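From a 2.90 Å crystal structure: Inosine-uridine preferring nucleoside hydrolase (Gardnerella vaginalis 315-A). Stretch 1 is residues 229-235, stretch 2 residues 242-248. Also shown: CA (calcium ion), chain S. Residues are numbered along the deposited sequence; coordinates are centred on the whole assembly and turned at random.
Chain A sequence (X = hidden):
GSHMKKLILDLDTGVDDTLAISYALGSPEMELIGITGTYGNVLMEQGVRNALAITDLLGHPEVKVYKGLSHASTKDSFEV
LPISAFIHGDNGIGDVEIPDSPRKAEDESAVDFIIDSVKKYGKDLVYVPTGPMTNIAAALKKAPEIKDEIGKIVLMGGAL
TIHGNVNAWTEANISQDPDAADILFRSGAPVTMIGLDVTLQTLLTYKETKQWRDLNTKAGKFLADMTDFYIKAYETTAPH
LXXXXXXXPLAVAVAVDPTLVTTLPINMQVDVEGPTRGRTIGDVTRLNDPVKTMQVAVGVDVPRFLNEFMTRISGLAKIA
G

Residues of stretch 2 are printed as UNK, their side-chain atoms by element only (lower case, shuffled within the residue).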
# COMPACT_ATOMS: atom_id res chain seq x y z
N PHE A 229 16.04 21.87 -18.22
CA PHE A 229 15.69 22.72 -17.06
C PHE A 229 15.12 21.86 -15.93
O PHE A 229 15.46 22.05 -14.76
CB PHE A 229 14.68 23.81 -17.44
CG PHE A 229 14.40 24.80 -16.34
CD1 PHE A 229 13.46 24.51 -15.34
CD2 PHE A 229 15.08 26.01 -16.27
CE1 PHE A 229 13.20 25.41 -14.32
CE2 PHE A 229 14.82 26.92 -15.26
CZ PHE A 229 13.88 26.62 -14.28
N TYR A 230 14.26 20.93 -16.31
CA TYR A 230 13.61 19.97 -15.40
C TYR A 230 14.63 19.04 -14.72
O TYR A 230 14.48 18.72 -13.54
CB TYR A 230 12.57 19.18 -16.19
CG TYR A 230 11.62 18.28 -15.43
CD1 TYR A 230 10.78 18.78 -14.43
CD2 TYR A 230 11.50 16.93 -15.77
CE1 TYR A 230 9.88 17.95 -13.77
CE2 TYR A 230 10.60 16.10 -15.12
CZ TYR A 230 9.80 16.60 -14.12
OH TYR A 230 8.93 15.76 -13.47
N ILE A 231 15.66 18.62 -15.46
CA ILE A 231 16.73 17.77 -14.90
C ILE A 231 17.64 18.57 -13.95
O ILE A 231 17.98 18.08 -12.87
CB ILE A 231 17.55 17.05 -16.00
CG1 ILE A 231 16.67 16.02 -16.74
CG2 ILE A 231 18.75 16.32 -15.40
CD1 ILE A 231 17.16 15.69 -18.13
N LYS A 232 18.03 19.78 -14.34
CA LYS A 232 18.88 20.66 -13.50
C LYS A 232 18.19 21.10 -12.21
O LYS A 232 18.86 21.38 -11.21
CB LYS A 232 19.38 21.89 -14.27
CG LYS A 232 20.54 21.57 -15.21
CD LYS A 232 21.13 22.81 -15.83
CE LYS A 232 22.08 22.45 -16.97
NZ LYS A 232 22.91 23.61 -17.37
N ALA A 233 16.86 21.18 -12.24
CA ALA A 233 16.07 21.35 -11.03
C ALA A 233 16.13 20.07 -10.17
O ALA A 233 16.34 20.15 -8.96
CB ALA A 233 14.63 21.69 -11.37
N TYR A 234 15.94 18.91 -10.81
CA TYR A 234 16.07 17.61 -10.13
C TYR A 234 17.48 17.36 -9.58
O TYR A 234 17.63 16.68 -8.56
CB TYR A 234 15.64 16.44 -11.03
CG TYR A 234 14.20 15.98 -10.83
CD1 TYR A 234 13.92 14.68 -10.40
CD2 TYR A 234 13.12 16.83 -11.09
CE1 TYR A 234 12.60 14.24 -10.25
CE2 TYR A 234 11.81 16.41 -10.96
CZ TYR A 234 11.54 15.13 -10.52
OH TYR A 234 10.26 14.63 -10.38
N GLU A 235 18.51 17.89 -10.23
CA GLU A 235 19.89 17.83 -9.71
C GLU A 235 20.04 18.43 -8.30
O GLU A 235 20.90 17.98 -7.55
CB GLU A 235 20.89 18.51 -10.66
CG GLU A 235 21.30 17.66 -11.85
CD GLU A 235 22.24 18.40 -12.80
OE1 GLU A 235 22.79 19.46 -12.45
OE2 GLU A 235 22.45 17.90 -13.93
N UNK A 242 19.74 11.48 -10.38
CA UNK A 242 20.68 11.82 -11.49
C UNK A 242 20.06 12.54 -12.68
O UNK A 242 20.67 13.43 -13.26
N UNK A 243 18.86 12.11 -13.07
CA UNK A 243 18.07 12.75 -14.13
C UNK A 243 16.72 13.17 -13.59
O UNK A 243 16.66 13.79 -12.56
N UNK A 244 15.64 12.82 -14.30
CA UNK A 244 14.27 13.23 -13.93
C UNK A 244 13.27 12.08 -14.05
O UNK A 244 13.48 11.14 -14.81
c UNK A 244 13.80 14.39 -14.81
s UNK A 244 13.48 13.97 -16.53
N UNK A 245 12.18 12.18 -13.32
CA UNK A 245 11.10 11.20 -13.35
C UNK A 245 10.20 11.41 -14.56
O UNK A 245 9.99 12.54 -15.00
N UNK A 246 9.69 10.30 -15.10
CA UNK A 246 8.73 10.34 -16.20
C UNK A 246 7.35 10.02 -15.66
O UNK A 246 6.80 8.95 -15.89
c UNK A 246 10.59 10.96 -18.55
c UNK A 246 9.14 9.34 -17.29
c UNK A 246 10.51 9.57 -17.91
c UNK A 246 10.82 8.46 -18.91
N UNK A 247 6.79 11.00 -14.96
CA UNK A 247 5.57 10.78 -14.17
C UNK A 247 4.33 10.74 -15.07
O UNK A 247 3.71 9.69 -15.25
c UNK A 247 7.82 12.47 -12.30
n UNK A 247 6.49 11.48 -10.84
n UNK A 247 8.47 12.28 -11.09
c UNK A 247 6.57 11.94 -12.14
c UNK A 247 5.41 11.85 -13.09
c UNK A 247 7.65 11.70 -10.23
N UNK A 248 4.01 11.89 -15.67
CA UNK A 248 2.77 12.07 -16.41
C UNK A 248 2.72 11.28 -17.74
O UNK A 248 1.66 10.77 -18.10
c UNK A 248 2.45 14.38 -15.33
c UNK A 248 2.50 13.57 -16.65
o UNK A 248 1.75 15.42 -15.29
o UNK A 248 3.12 14.01 -14.33
CA CA S . 1.54 17.25 -13.56

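Position 242 has backbone atoms and nothing more, so it is Gly 242. Its phi of 95° and psi of -40° would jam a CB against the preceding carbonyl oxygen, and these angles by themselves call for glycine. On stretch 1 it meets Ile 231, whose CG2 lies 4.1 Å from the O of Gly 242.

Position 243 likewise lacks side-chain atoms and is Gly 243. Here the chain runs closest to the helix, with its CA 5.3 Å from the CA of Ile 231. The bare backbone packs directly on helix side chains: Ile 231 CG2 is 3.8 Å from Gly 243 CA, and Tyr 234 CB is 3.2 Å from Gly 243 O.

Position 244 carries one carbon followed by one sulfur, unbranched. The carbon lies 3.6 Å from Tyr 230 CD2, and the sulfur 3.8 Å from Ile 231 CG1. One carbon ending in sulfur identifies Cys 244. Short and largely apolar, it suits a buried site among Tyr 230, Ile 231 and Tyr 234. Its SG stands 4.8 Å from the centroid of the Tyr 230 ring, while its CA sits over one face of the Tyr 234 ring, 4.2 Å from the centroid, in a CH-pi contact.

Position 245 again has no side-chain atoms: Gly 245. Its O approaches the edge of the Tyr 230 ring, 3.6 Å from CE2 of Tyr 230, and its N lies 3.7 Å from Tyr 234 CE1. A CB would clash with the side chain at 247, so the absence of one leaves it room.

Position 246 bears four carbons, forked at the second, and touches nothing on stretch 1. This is Leu 246, apolar and buried, whose CA-to-CB bond points away from the helix.

Position 247 has one carbon leading to a five-membered ring of three carbons and two nitrogens. One ring nitrogen lies 3.0 Å from Tyr 234 OH and one ring carbon 3.7 Å from Tyr 230 OH. The ring is an imidazole: His 247, whose NE2 hydrogen-bonds that Tyr 234 hydroxyl. A ring nitrogen able to donate or accept suits a hydroxyl partner.

Position 248 has two carbons, the second carrying two oxygens, and makes no contact with stretch 1. This is Asp 248. Its carboxylate suits a cation, and OD2 binds the calcium ion at 2.5 Å.

Loop backbone at Gly 243 and Gly 245 packs against the helix side chains, Cys 244 packs against three of them, and the Tyr 234–His 247 hydrogen bond ties the two stretches together.

Stretch 2 242-248: GGCGLHD
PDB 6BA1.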